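Local coordinates for protein salmonella typhimurium DB7155 bacteriophage DET7 tailspike (Bacteriophage, PDB 2V5I) that binds and probably hydrolyses the O-antigen polysaccharide of its Salmonella host, acting as the trimeric receptor-binding tailspike of bacteriophage Det7, at residues A[290-295]-A[336-340]; A[323-327]-A[345-349]; A[359-365]-A[386-392]; A[366-372]-A[392-398]. All coordinates share one frame; numbering follows the deposited sequence.

Interaction 1. Residues A[290-295]-A[336-340]; sequences FDLGSD and GLGMD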
loop_
_atom_site.group_PDB
_atom_site.type_symbol
_atom_site.label_atom_id
_atom_site.label_comp_id
_atom_site.label_asym_id
_atom_site.label_seq_id
_atom_site.Cartn_x
_atom_site.Cartn_y
_atom_site.Cartn_z
ATOM N N PHE A 290 9.788 9.182 -11.312
ATOM C CA PHE A 290 10.663 8.021 -11.558
ATOM C C PHE A 290 10.771 7.836 -13.085
ATOM O O PHE A 290 9.736 7.710 -13.755
ATOM C CB PHE A 290 10.030 6.759 -10.961
ATOM C CG PHE A 290 9.968 6.759 -9.461
ATOM C CD1 PHE A 290 8.992 7.535 -8.784
ATOM C CD2 PHE A 290 10.807 6.005 -8.697
ATOM C CE1 PHE A 290 8.946 7.530 -7.414
ATOM C CE2 PHE A 290 10.731 6.005 -7.273
ATOM C CZ PHE A 290 9.812 6.802 -6.679
ATOM N N ASP A 291 12.004 7.888 -13.616
ATOM C CA ASP A 291 12.299 7.693 -15.054
ATOM C C ASP A 291 13.031 6.372 -15.190
ATOM O O ASP A 291 14.238 6.321 -15.041
ATOM C CB ASP A 291 13.205 8.828 -15.566
ATOM C CG ASP A 291 13.605 8.684 -17.030
ATOM O OD1 ASP A 291 13.126 7.759 -17.732
ATOM O OD2 ASP A 291 14.449 9.506 -17.457
ATOM N N LEU A 292 12.260 5.306 -15.454
ATOM C CA LEU A 292 12.753 3.941 -15.403
ATOM C C LEU A 292 12.935 3.201 -16.733
ATOM O O LEU A 292 13.108 1.982 -16.763
ATOM C CB LEU A 292 11.913 3.086 -14.428
ATOM C CG LEU A 292 11.634 3.724 -13.049
ATOM C CD1 LEU A 292 10.810 2.795 -12.190
ATOM C CD2 LEU A 292 12.908 4.118 -12.365
ATOM N N GLY A 293 12.914 3.952 -17.803
ATOM C CA GLY A 293 13.119 3.394 -19.115
ATOM C C GLY A 293 14.543 2.980 -19.377
ATOM O O GLY A 293 15.449 3.406 -18.703
ATOM N N SER A 294 14.755 2.196 -20.438
ATOM C CA SER A 294 16.067 1.720 -20.801
ATOM C C SER A 294 16.560 2.280 -22.147
ATOM O O SER A 294 17.760 2.421 -22.357
ATOM C CB SER A 294 15.990 0.210 -20.956
ATOM O OG SER A 294 15.746 -0.438 -19.708
ATOM N N ASP A 295 15.637 2.508 -23.075
ATOM C CA ASP A 295 15.982 2.960 -24.395
ATOM C C ASP A 295 15.601 4.425 -24.618
ATOM O O ASP A 295 14.482 4.819 -24.289
ATOM C CB ASP A 295 15.352 2.029 -25.477
ATOM C CG ASP A 295 15.976 0.670 -25.561
ATOM O OD1 ASP A 295 17.230 0.517 -25.529
ATOM O OD2 ASP A 295 15.177 -0.338 -25.643
ATOM N N GLY A 336 4.864 11.854 -14.287
ATOM C CA GLY A 336 5.076 11.316 -12.962
ATOM C C GLY A 336 5.915 10.047 -12.926
ATOM O O GLY A 336 6.909 9.969 -12.186
ATOM N N LEU A 337 5.442 9.016 -13.655
ATOM C CA LEU A 337 6.117 7.715 -13.792
ATOM C C LEU A 337 6.338 7.427 -15.294
ATOM O O LEU A 337 5.384 7.305 -16.059
ATOM C CB LEU A 337 5.296 6.581 -13.175
ATOM C CG LEU A 337 5.847 5.182 -13.369
ATOM C CD1 LEU A 337 7.171 4.942 -12.735
ATOM C CD2 LEU A 337 4.849 4.158 -12.825
ATOM N N GLY A 338 7.604 7.290 -15.659
ATOM C CA GLY A 338 8.015 6.996 -17.019
ATOM C C GLY A 338 8.684 5.652 -17.054
ATOM O O GLY A 338 9.515 5.340 -16.220
ATOM N N MET A 339 8.258 4.780 -17.961
ATOM C CA MET A 339 8.964 3.523 -18.117
ATOM C C MET A 339 8.836 2.979 -19.523
ATOM O O MET A 339 8.070 3.498 -20.338
ATOM C CB MET A 339 8.483 2.499 -17.120
ATOM C CG MET A 339 7.059 2.356 -17.067
ATOM S SD MET A 339 6.562 0.922 -16.009
ATOM C CE MET A 339 7.141 1.384 -14.442
ATOM N N ASP A 340 9.683 2.011 -19.814
ATOM C CA ASP A 340 9.588 1.218 -21.063
ATOM C C ASP A 340 9.959 -0.233 -20.775
ATOM O O ASP A 340 10.285 -0.579 -19.606
ATOM C CB ASP A 340 10.397 1.828 -22.222
ATOM C CG ASP A 340 11.922 1.534 -22.189
ATOM O OD1 ASP A 340 12.388 0.816 -21.297
ATOM O OD2 ASP A 340 12.647 2.108 -23.097
HETATM O O HOH W 1 10.799 0.231 -16.539
HETATM O O HOH W 2 13.595 -1.165 -23.457
#

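Interaction 2. Residues A[323-327]-A[345-349]; sequences LVDNI and YVSNV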
loop_
_atom_site.group_PDB
_atom_site.type_symbol
_atom_site.label_atom_id
_atom_site.label_comp_id
_atom_site.label_asym_id
_atom_site.label_seq_id
_atom_site.Cartn_x
_atom_site.Cartn_y
_atom_site.Cartn_z
ATOM N N LEU A 323 11.708 -4.041 -9.912
ATOM C CA LEU A 323 10.716 -4.320 -8.905
ATOM C C LEU A 323 10.209 -2.967 -8.379
ATOM O O LEU A 323 10.873 -2.298 -7.574
ATOM C CB LEU A 323 11.302 -5.167 -7.772
ATOM C CG LEU A 323 10.394 -5.466 -6.584
ATOM C CD1 LEU A 323 9.103 -6.106 -7.006
ATOM C CD2 LEU A 323 11.161 -6.388 -5.614
ATOM N N VAL A 324 9.039 -2.569 -8.868
ATOM C CA VAL A 324 8.439 -1.253 -8.611
ATOM C C VAL A 324 7.177 -1.435 -7.808
ATOM O O VAL A 324 6.232 -2.069 -8.289
ATOM C CB VAL A 324 8.090 -0.513 -9.945
ATOM C CG1 VAL A 324 7.457 0.854 -9.671
ATOM C CG2 VAL A 324 9.335 -0.339 -10.773
ATOM N N ASP A 325 7.206 -0.981 -6.544
ATOM C CA ASP A 325 6.077 -1.161 -5.605
ATOM C C ASP A 325 6.094 -0.092 -4.532
ATOM O O ASP A 325 7.124 0.246 -3.978
ATOM C CB ASP A 325 6.197 -2.550 -4.903
ATOM C CG ASP A 325 5.077 -2.820 -3.911
ATOM O OD1 ASP A 325 3.916 -3.004 -4.332
ATOM O OD2 ASP A 325 5.353 -2.884 -2.683
ATOM N N ASN A 326 4.910 0.456 -4.264
ATOM C CA ASN A 326 4.696 1.406 -3.200
ATOM C C ASN A 326 5.512 2.685 -3.388
ATOM O O ASN A 326 6.313 3.074 -2.561
ATOM C CB ASN A 326 4.992 0.810 -1.820
ATOM C CG ASN A 326 4.615 1.751 -0.712
ATOM O OD1 ASN A 326 3.743 2.590 -0.896
ATOM N ND2 ASN A 326 5.242 1.603 0.457
ATOM N N ILE A 327 5.282 3.313 -4.537
ATOM C CA ILE A 327 5.918 4.603 -4.837
ATOM C C ILE A 327 4.881 5.699 -4.980
ATOM O O ILE A 327 3.749 5.447 -5.358
ATOM C CB ILE A 327 6.824 4.513 -6.109
ATOM C CG1 ILE A 327 6.079 4.057 -7.355
ATOM C CG2 ILE A 327 8.012 3.593 -5.845
ATOM C CD1 ILE A 327 6.752 4.365 -8.621
ATOM N N TYR A 345 6.068 -6.561 -13.734
ATOM C CA TYR A 345 4.963 -6.179 -12.829
ATOM C C TYR A 345 5.221 -4.813 -12.231
ATOM O O TYR A 345 6.378 -4.472 -11.912
ATOM C CB TYR A 345 4.790 -7.237 -11.726
ATOM C CG TYR A 345 4.339 -8.574 -12.293
ATOM C CD1 TYR A 345 5.250 -9.459 -12.833
ATOM C CD2 TYR A 345 3.009 -8.895 -12.425
ATOM C CE1 TYR A 345 4.840 -10.662 -13.421
ATOM C CE2 TYR A 345 2.591 -10.094 -12.984
ATOM C CZ TYR A 345 3.546 -10.940 -13.581
ATOM O OH TYR A 345 3.164 -12.118 -14.154
ATOM N N VAL A 346 4.167 -4.025 -12.056
ATOM C CA VAL A 346 4.238 -2.729 -11.371
ATOM C C VAL A 346 3.022 -2.727 -10.436
ATOM O O VAL A 346 1.940 -3.129 -10.842
ATOM C CB VAL A 346 4.079 -1.591 -12.366
ATOM C CG1 VAL A 346 3.990 -0.273 -11.661
ATOM C CG2 VAL A 346 5.219 -1.604 -13.308
ATOM N N SER A 347 3.218 -2.430 -9.142
ATOM C CA SER A 347 2.103 -2.439 -8.203
ATOM C C SER A 347 2.145 -1.297 -7.206
ATOM O O SER A 347 3.195 -0.774 -6.851
ATOM C CB SER A 347 2.073 -3.735 -7.357
ATOM O OG SER A 347 3.352 -3.988 -6.756
ATOM N N ASN A 348 0.954 -0.879 -6.799
ATOM C CA ASN A 348 0.827 0.012 -5.684
ATOM C C ASN A 348 1.553 1.328 -5.943
ATOM O O ASN A 348 2.461 1.745 -5.204
ATOM C CB ASN A 348 1.274 -0.669 -4.383
ATOM C CG ASN A 348 0.643 -2.061 -4.205
ATOM O OD1 ASN A 348 -0.526 -2.310 -4.573
ATOM N ND2 ASN A 348 1.442 -2.995 -3.712
ATOM N N VAL A 349 1.111 1.996 -7.000
ATOM C CA VAL A 349 1.686 3.263 -7.434
ATOM C C VAL A 349 0.670 4.341 -7.195
ATOM O O VAL A 349 -0.480 4.150 -7.528
ATOM C CB VAL A 349 1.981 3.172 -8.972
ATOM C CG1 VAL A 349 2.266 4.532 -9.591
ATOM C CG2 VAL A 349 3.156 2.231 -9.220
HETATM O O HOH W 3 7.525 -5.328 -9.650
HETATM O O HOH W 4 5.258 -5.134 -8.266
HETATM O O HOH W 5 1.589 4.110 -3.469
#

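Interaction 3. Residues A[359-365]-A[386-392]; sequences MLAHTYN and IIIIGDC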
loop_
_atom_site.group_PDB
_atom_site.type_symbol
_atom_site.label_atom_id
_atom_site.label_comp_id
_atom_site.label_asym_id
_atom_site.label_seq_id
_atom_site.Cartn_x
_atom_site.Cartn_y
_atom_site.Cartn_z
ATOM N N MET A 359 1.414 9.100 -16.062
ATOM C CA MET A 359 2.204 7.933 -16.414
ATOM C C MET A 359 2.380 7.871 -17.927
ATOM O O MET A 359 1.435 8.070 -18.661
ATOM C CB MET A 359 1.571 6.610 -15.915
ATOM C CG MET A 359 2.457 5.385 -16.161
ATOM S SD MET A 359 1.868 3.886 -15.332
ATOM C CE MET A 359 0.614 3.378 -16.528
ATOM N N LEU A 360 3.583 7.484 -18.370
ATOM C CA LEU A 360 3.842 7.238 -19.776
ATOM C C LEU A 360 4.639 5.960 -19.807
ATOM O O LEU A 360 5.844 5.925 -19.508
ATOM C CB LEU A 360 4.609 8.397 -20.440
ATOM C CG LEU A 360 4.492 8.454 -21.963
ATOM C CD1 LEU A 360 5.236 9.666 -22.476
ATOM C CD2 LEU A 360 5.003 7.223 -22.641
ATOM N N ALA A 361 3.946 4.856 -20.095
ATOM C CA ALA A 361 4.535 3.553 -20.108
ATOM C C ALA A 361 4.613 3.072 -21.538
ATOM O O ALA A 361 3.627 2.638 -22.128
ATOM C CB ALA A 361 3.688 2.583 -19.256
ATOM N N HIS A 362 5.824 3.065 -22.070
ATOM C CA HIS A 362 6.077 2.536 -23.394
ATOM C C HIS A 362 6.479 1.082 -23.240
ATOM O O HIS A 362 7.641 0.672 -23.464
ATOM C CB HIS A 362 7.166 3.364 -24.089
ATOM C CG HIS A 362 7.233 3.117 -25.555
ATOM N ND1 HIS A 362 7.627 4.092 -26.443
ATOM C CD2 HIS A 362 6.964 2.016 -26.293
ATOM C CE1 HIS A 362 7.588 3.596 -27.664
ATOM N NE2 HIS A 362 7.180 2.347 -27.608
ATOM N N THR A 363 5.484 0.279 -22.832
ATOM C CA THR A 363 5.692 -1.050 -22.323
ATOM C C THR A 363 4.819 -2.046 -23.052
ATOM O O THR A 363 3.784 -1.679 -23.641
ATOM C CB THR A 363 5.375 -1.149 -20.827
ATOM O OG1 THR A 363 4.026 -0.680 -20.609
ATOM C CG2 THR A 363 6.338 -0.263 -20.046
ATOM N N TYR A 364 5.293 -3.281 -23.014
ATOM C CA TYR A 364 4.709 -4.440 -23.689
ATOM C C TYR A 364 4.651 -5.611 -22.759
ATOM O O TYR A 364 5.640 -5.930 -22.116
ATOM C CB TYR A 364 5.583 -4.820 -24.906
ATOM C CG TYR A 364 5.779 -3.668 -25.842
ATOM C CD1 TYR A 364 6.736 -2.695 -25.575
ATOM C CD2 TYR A 364 4.993 -3.523 -26.962
ATOM C CE1 TYR A 364 6.895 -1.614 -26.380
ATOM C CE2 TYR A 364 5.148 -2.411 -27.779
ATOM C CZ TYR A 364 6.121 -1.487 -27.500
ATOM O OH TYR A 364 6.296 -0.400 -28.324
ATOM N N ASN A 365 3.507 -6.303 -22.694
ATOM C CA ASN A 365 3.356 -7.501 -21.844
ATOM C C ASN A 365 3.720 -7.276 -20.379
ATOM O O ASN A 365 4.380 -8.132 -19.720
ATOM C CB ASN A 365 4.174 -8.678 -22.391
ATOM C CG ASN A 365 3.804 -10.036 -21.725
ATOM O OD1 ASN A 365 2.619 -10.376 -21.611
ATOM N ND2 ASN A 365 4.814 -10.816 -21.341
ATOM N N ILE A 386 -2.764 9.287 -18.712
ATOM C CA ILE A 386 -2.265 7.960 -18.475
ATOM C C ILE A 386 -2.069 7.345 -19.873
ATOM O O ILE A 386 -3.038 7.188 -20.608
ATOM C CB ILE A 386 -3.303 7.144 -17.658
ATOM C CG1 ILE A 386 -3.576 7.784 -16.281
ATOM C CG2 ILE A 386 -2.888 5.708 -17.537
ATOM C CD1 ILE A 386 -4.942 7.348 -15.675
ATOM N N ILE A 387 -0.843 6.978 -20.228
ATOM C CA ILE A 387 -0.499 6.464 -21.557
ATOM C C ILE A 387 0.201 5.124 -21.387
ATOM O O ILE A 387 1.138 5.011 -20.596
ATOM C CB ILE A 387 0.470 7.422 -22.236
ATOM C CG1 ILE A 387 -0.212 8.773 -22.464
ATOM C CG2 ILE A 387 1.024 6.794 -23.539
ATOM C CD1 ILE A 387 0.755 9.981 -22.361
ATOM N N ILE A 388 -0.316 4.090 -22.059
ATOM C CA ILE A 388 0.333 2.802 -22.157
ATOM C C ILE A 388 0.370 2.486 -23.641
ATOM O O ILE A 388 -0.654 2.496 -24.294
ATOM C CB ILE A 388 -0.415 1.675 -21.396
ATOM C CG1 ILE A 388 -0.594 2.050 -19.914
ATOM C CG2 ILE A 388 0.326 0.354 -21.546
ATOM C CD1 ILE A 388 -1.429 1.051 -19.132
ATOM N N ILE A 389 1.545 2.141 -24.171
ATOM C CA ILE A 389 1.695 1.962 -25.626
ATOM C C ILE A 389 1.386 0.553 -26.098
ATOM O O ILE A 389 0.653 0.382 -27.067
ATOM C CB ILE A 389 3.135 2.298 -26.061
ATOM C CG1 ILE A 389 3.460 3.740 -25.727
ATOM C CG2 ILE A 389 3.340 1.992 -27.552
ATOM C CD1 ILE A 389 2.589 4.797 -26.421
ATOM N N GLY A 390 1.917 -0.454 -25.416
ATOM C CA GLY A 390 1.791 -1.835 -25.839
ATOM C C GLY A 390 0.734 -2.678 -25.166
ATOM O O GLY A 390 -0.239 -2.148 -24.596
ATOM N N ASP A 391 0.858 -4.001 -25.317
ATOM C CA ASP A 391 -0.174 -4.975 -24.911
ATOM C C ASP A 391 -0.067 -5.314 -23.425
ATOM O O ASP A 391 0.605 -6.276 -23.062
ATOM C CB ASP A 391 -0.058 -6.260 -25.728
ATOM C CG ASP A 391 1.344 -6.921 -25.637
ATOM O OD1 ASP A 391 2.401 -6.223 -25.684
ATOM O OD2 ASP A 391 1.383 -8.172 -25.513
ATOM N N CYS A 392 -0.705 -4.500 -22.593
ATOM C CA CYS A 392 -0.543 -4.613 -21.129
ATOM C C CYS A 392 -1.900 -4.918 -20.461
ATOM O O CYS A 392 -2.933 -4.955 -21.127
ATOM C CB CYS A 392 0.078 -3.313 -20.618
ATOM S SG CYS A 392 1.846 -3.145 -21.261
HETATM O O HOH W 6 0.701 -9.916 -23.549
#

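Interaction 4. Residues A[366-372]-A[392-398]; sequences RVFSNIT and CIVNGIR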
loop_
_atom_site.group_PDB
_atom_site.type_symbol
_atom_site.label_atom_id
_atom_site.label_comp_id
_atom_site.label_asym_id
_atom_site.label_seq_id
_atom_site.Cartn_x
_atom_site.Cartn_y
_atom_site.Cartn_z
ATOM N N ARG A 366 3.279 -6.101 -19.894
ATOM C CA ARG A 366 3.489 -5.737 -18.485
ATOM C C ARG A 366 2.160 -5.634 -17.772
ATOM O O ARG A 366 1.161 -5.285 -18.366
ATOM C CB ARG A 366 4.193 -4.375 -18.412
ATOM C CG ARG A 366 4.639 -3.922 -17.006
ATOM C CD ARG A 366 5.786 -2.893 -17.045
ATOM N NE ARG A 366 7.040 -3.507 -17.583
ATOM C CZ ARG A 366 8.172 -2.906 -17.828
ATOM N NH1 ARG A 366 8.320 -1.652 -17.540
ATOM N NH2 ARG A 366 9.168 -3.634 -18.326
ATOM N N VAL A 367 2.177 -5.953 -16.481
ATOM C CA VAL A 367 0.979 -5.893 -15.613
ATOM C C VAL A 367 1.127 -4.741 -14.631
ATOM O O VAL A 367 2.106 -4.660 -13.942
ATOM C CB VAL A 367 0.756 -7.207 -14.827
ATOM C CG1 VAL A 367 -0.557 -7.106 -14.002
ATOM C CG2 VAL A 367 0.673 -8.390 -15.771
ATOM N N PHE A 368 0.054 -3.946 -14.497
ATOM C CA PHE A 368 -0.039 -2.824 -13.577
ATOM C C PHE A 368 -1.209 -3.104 -12.633
ATOM O O PHE A 368 -2.315 -3.374 -13.137
ATOM C CB PHE A 368 -0.350 -1.547 -14.352
ATOM C CG PHE A 368 0.708 -1.175 -15.340
ATOM C CD1 PHE A 368 0.672 -1.665 -16.631
ATOM C CD2 PHE A 368 1.684 -0.250 -14.984
ATOM C CE1 PHE A 368 1.677 -1.318 -17.555
ATOM C CE2 PHE A 368 2.693 0.068 -15.883
ATOM C CZ PHE A 368 2.661 -0.415 -17.170
ATOM N N SER A 369 -0.995 -3.183 -11.304
ATOM C CA SER A 369 -2.083 -3.486 -10.386
ATOM C C SER A 369 -2.116 -2.432 -9.279
ATOM O O SER A 369 -1.064 -2.027 -8.770
ATOM C CB SER A 369 -1.951 -4.885 -9.795
ATOM O OG SER A 369 -1.767 -5.867 -10.828
ATOM N N ASN A 370 -3.320 -2.004 -8.912
ATOM C CA ASN A 370 -3.538 -1.138 -7.753
ATOM C C ASN A 370 -2.838 0.205 -7.930
ATOM O O ASN A 370 -1.909 0.569 -7.215
ATOM C CB ASN A 370 -3.097 -1.802 -6.454
ATOM C CG ASN A 370 -3.733 -1.177 -5.253
ATOM O OD1 ASN A 370 -4.839 -0.629 -5.345
ATOM N ND2 ASN A 370 -3.031 -1.206 -4.125
ATOM N N ILE A 371 -3.277 0.898 -8.979
ATOM C CA ILE A 371 -2.672 2.162 -9.496
ATOM C C ILE A 371 -3.617 3.329 -9.202
ATOM O O ILE A 371 -4.822 3.232 -9.376
ATOM C CB ILE A 371 -2.438 2.085 -11.042
ATOM C CG1 ILE A 371 -1.630 0.836 -11.444
ATOM C CG2 ILE A 371 -1.702 3.315 -11.535
ATOM C CD1 ILE A 371 -0.245 0.735 -10.867
ATOM N N THR A 372 -3.045 4.455 -8.796
ATOM C CA THR A 372 -3.840 5.701 -8.635
ATOM C C THR A 372 -3.114 6.755 -9.445
ATOM O O THR A 372 -1.905 6.969 -9.241
ATOM C CB THR A 372 -3.853 6.141 -7.136
ATOM O OG1 THR A 372 -4.529 5.148 -6.335
ATOM C CG2 THR A 372 -4.499 7.487 -6.938
ATOM N N CYS A 392 -0.705 -4.500 -22.593
ATOM C CA CYS A 392 -0.543 -4.613 -21.129
ATOM C C CYS A 392 -1.900 -4.918 -20.461
ATOM O O CYS A 392 -2.933 -4.955 -21.127
ATOM C CB CYS A 392 0.078 -3.313 -20.618
ATOM S SG CYS A 392 1.846 -3.145 -21.261
ATOM N N ILE A 393 -1.857 -5.173 -19.152
ATOM C CA ILE A 393 -3.048 -5.448 -18.316
ATOM C C ILE A 393 -3.011 -4.438 -17.190
ATOM O O ILE A 393 -1.933 -4.221 -16.603
ATOM C CB ILE A 393 -2.964 -6.879 -17.691
ATOM C CG1 ILE A 393 -3.034 -7.969 -18.764
ATOM C CG2 ILE A 393 -4.016 -7.117 -16.599
ATOM C CD1 ILE A 393 -4.257 -7.979 -19.550
ATOM N N VAL A 394 -4.145 -3.767 -16.922
ATOM C CA VAL A 394 -4.265 -2.917 -15.740
ATOM C C VAL A 394 -5.381 -3.503 -14.862
ATOM O O VAL A 394 -6.488 -3.700 -15.330
ATOM C CB VAL A 394 -4.580 -1.456 -16.126
ATOM C CG1 VAL A 394 -4.648 -0.619 -14.891
ATOM C CG2 VAL A 394 -3.544 -0.994 -17.057
ATOM N N ASN A 395 -5.078 -3.819 -13.584
ATOM C CA ASN A 395 -6.029 -4.406 -12.649
ATOM C C ASN A 395 -6.206 -3.417 -11.508
ATOM O O ASN A 395 -5.398 -3.430 -10.566
ATOM C CB ASN A 395 -5.417 -5.650 -11.959
ATOM C CG ASN A 395 -5.213 -6.817 -12.869
ATOM O OD1 ASN A 395 -6.112 -7.183 -13.609
ATOM N ND2 ASN A 395 -3.997 -7.457 -12.786
ATOM N N GLY A 396 -7.225 -2.568 -11.539
ATOM C CA GLY A 396 -7.519 -1.684 -10.452
ATOM C C GLY A 396 -6.793 -0.368 -10.611
ATOM O O GLY A 396 -5.586 -0.283 -10.396
ATOM N N ILE A 397 -7.521 0.656 -11.041
ATOM C CA ILE A 397 -6.940 1.967 -11.326
ATOM C C ILE A 397 -7.952 3.058 -10.995
ATOM O O ILE A 397 -9.060 3.073 -11.496
ATOM C CB ILE A 397 -6.384 2.075 -12.778
ATOM C CG1 ILE A 397 -5.853 3.495 -13.041
ATOM C CG2 ILE A 397 -7.419 1.626 -13.846
ATOM C CD1 ILE A 397 -4.952 3.605 -14.250
ATOM N N ARG A 398 -7.493 4.005 -10.175
ATOM C CA ARG A 398 -8.264 5.191 -9.830
ATOM C C ARG A 398 -7.715 6.301 -10.680
ATOM O O ARG A 398 -6.513 6.540 -10.662
ATOM C CB ARG A 398 -8.079 5.491 -8.341
ATOM C CG ARG A 398 -8.729 4.396 -7.502
ATOM C CD ARG A 398 -8.155 4.211 -6.195
ATOM N NE ARG A 398 -6.790 3.705 -6.216
ATOM C CZ ARG A 398 -6.426 2.456 -6.029
ATOM N NH1 ARG A 398 -7.336 1.506 -5.874
ATOM N NH2 ARG A 398 -5.120 2.169 -6.011
HETATM O O HOH W 7 -2.184 2.844 -5.423
#

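Interaction 1. Residues A[290-295]-A[336-340]
The carboxylate of Asp340 grips the backbone of the loop that leaves strand 290-291, joining two neighbouring rungs of the tailspike's parallel beta-helix. OD1 takes the amide of Ser294 (N to OD1 2.9 Å), which arrives from above the carboxylate plane, while OD2 receives the amide of Asp295 through its syn lone pair (N to OD2 3.0 Å). CG of Asp340 sits between its own backbone N and carbonyl carbon (chi1 80°), a torsion that swings the carboxylate across to the loop. A true parallel ladder precedes this grip: Gly338 N meets Phe290 O almost head-on at 2.9 Å, and Gly338 O in turn accepts the amide of Leu292. On the apolar face of the sheet, Phe290 CB rests 3.8 Å from Leu337 CD1; beyond it, Leu292 packs more loosely against Leu337 and Met339. The Phe290 ring itself continues away from this pair to stack on Phe258 of the preceding rung. In the second shell His316 ND1 hydrogen-bonds Asp340 OD2 and the backbone N of His316 bonds Asp295 OD2, while Arg271 and Arg304 form salt bridges with Asp295. These partners probably offset the repulsion between the two carboxylates, whose OD2 atoms lie 4.3 Å apart. A water bridges the segments, donating to Leu292 O at 2.9 Å and to Asp340 O at 3.2 Å.

Interaction 2. Residues A[323-327]-A[345-349]
Asp325 and Ser347 sit side by side on one face of two parallel strands, and a single carboxylate oxygen carries most of their polar contact. Ser347 OG donates to Asp325 OD1 at 2.7 Å, reaching it on the anti side and 24° out of the carboxylate plane. Asn348 ND2 lies beside the same oxygen at 2.6 Å, but the bent approach makes this a weak bond; the amide and carboxylate planes are turned 68° apart. Asp325 extends its CG opposite the backbone N (chi1 180°), which carries OD1 over to the neighbouring strand. The other face, turned to the interior of the beta-helix, is apolar: Ile327 CG1 packs tightly alongside Val349 CG2 at 3.9 Å, and Val324 lies beside Val346 pointing the same way. The backbone bonding is looser and long throughout: Ser347 N to Val324 O is straight but 3.2 Å, and Asn326 N to Ser347 O is weak at 3.3 Å. At the strand start a water stands in for a direct bond, accepting from Val324 N and donating to Tyr345 O at 2.7 Å. A second water donates to Val324 O and Ser347 OG, and a third links Ile327 O to Asn348 O at the corner. Asn348 is also held by Asn370 of the next rung and by Thr350 of the second subunit, so the polar face of this contact is part of the trimer interface. The Ser347 hydroxyl, helped by the weak bond from Asn348 ND2, would probably favour negative charge on Asp325 OD1.

Interaction 3. Residues A[359-365]-A[386-392]
Ile389 lies against the ring of His362, and its side chain can be followed outward from the backbone. CB sits 3.8 Å from His362 CD2. From there CG1, placed opposite the carbonyl carbon (chi1 -61°), passes over one face of the imidazole 4.0 Å from the ring centroid, a CH-pi contact displaced toward the rim. The other branch, CG2, runs along CD2 and NE2 of His362 and reaches Tyr364 OH at 3.9 Å. That hydroxyl shares a hydrogen bond with His362 NE2, which ties the two rings together beside Ile389; His316 stacks on the imidazole as well. Before this point the segments form a regular parallel ladder, Met359 with Ile386 through Ala361 with Ile388, between successive rungs of the beta-helix. Its straightest link is Ala361 N to Ile387 O at 2.9 Å. Met359 reaches inward on the buried face, bent at chi3, to set CE 3.8 Å from Ile388 CG1. Past Ile389, segment 386-392 leaves the ladder. Gly390 CA comes within 3.8 Å of Tyr364 CD2, and Gly390 N makes a weak bond to Thr363 O. Asp391, centre of an inverse gamma turn, offers its backbone O to Asn365 N at 2.9 Å, the donor standing well above the carbonyl plane. At the far end of the segments, a water donates to both Asn365 OD1 and Asp391 OD2.

Interaction 4. Residues A[366-372]-A[392-398]
Arg398, the residue most covered by this contact, wraps its guanidinium around Thr372 and Asn370 on the neighbouring strand. It grips Thr372 OG1 side-on with two nitrogens, NE at 2.7 Å and NH2 at 3.1 Å, both with the oxygen in the guanidinium plane. NH2 also donates to Asn370 OD1 at 2.9 Å, from well above the plane of the asparagine amide, so that amide and guanidinium stand 85° apart; NH1 adds a weak bond to the same oxygen. The bend at chi3 (-67°) folds the arginine back over Ile371 O, which lies over one face of the guanidinium and also takes the backbone amide of Arg398. Asn370 turns its ND2 to Asn348 of the rung before, while its side chain packs on Arg398 of the second subunit and Asn370 of the third, placing this polar group at the threefold interface. The two segments lie on consecutive rungs of the parallel beta-helix, in register through a shared corner at Asn370 and Gly396. There Gly396 O takes the amide of Ile371, N to O 3.0 Å, in a nearly straight bond. Phe368, next in buried surface, points into the interior. The edge of its ring meets Cys392 CB, 4.0 Å from CE1, and Ile393 O, 3.6 Å from CD1, while its CB lies 4.2 Å from Val394 CG2. Met359, Ala361 and Thr363 of strand 357-364 pack against it. Ile371 continues the apolar row beyond the corner, its CB 4.2 Å from Ile397 CG1.

How the interactions relate
From the N terminus, strand 290-291 opens interaction 1, and the chain makes a long excursion before 323-327 begins interaction 2. Segment 336-340 then closes interaction 1 and 345-349 closes interaction 2, so the two cross. Interactions 3 and 4 follow in series and cross likewise: 359-365 and 366-372 are answered by 386-392 and 392-398, sharing Cys392. Interactions 1 and 3 stack along one side of the beta-helix, joined by backbone bonds between 336-340 and 359-365; interactions 2 and 4 stack along another, joined through Val346 with Val367 and Asn348 with Asn370. Met339, Phe368 and Ile388 pack across the interior between these sides.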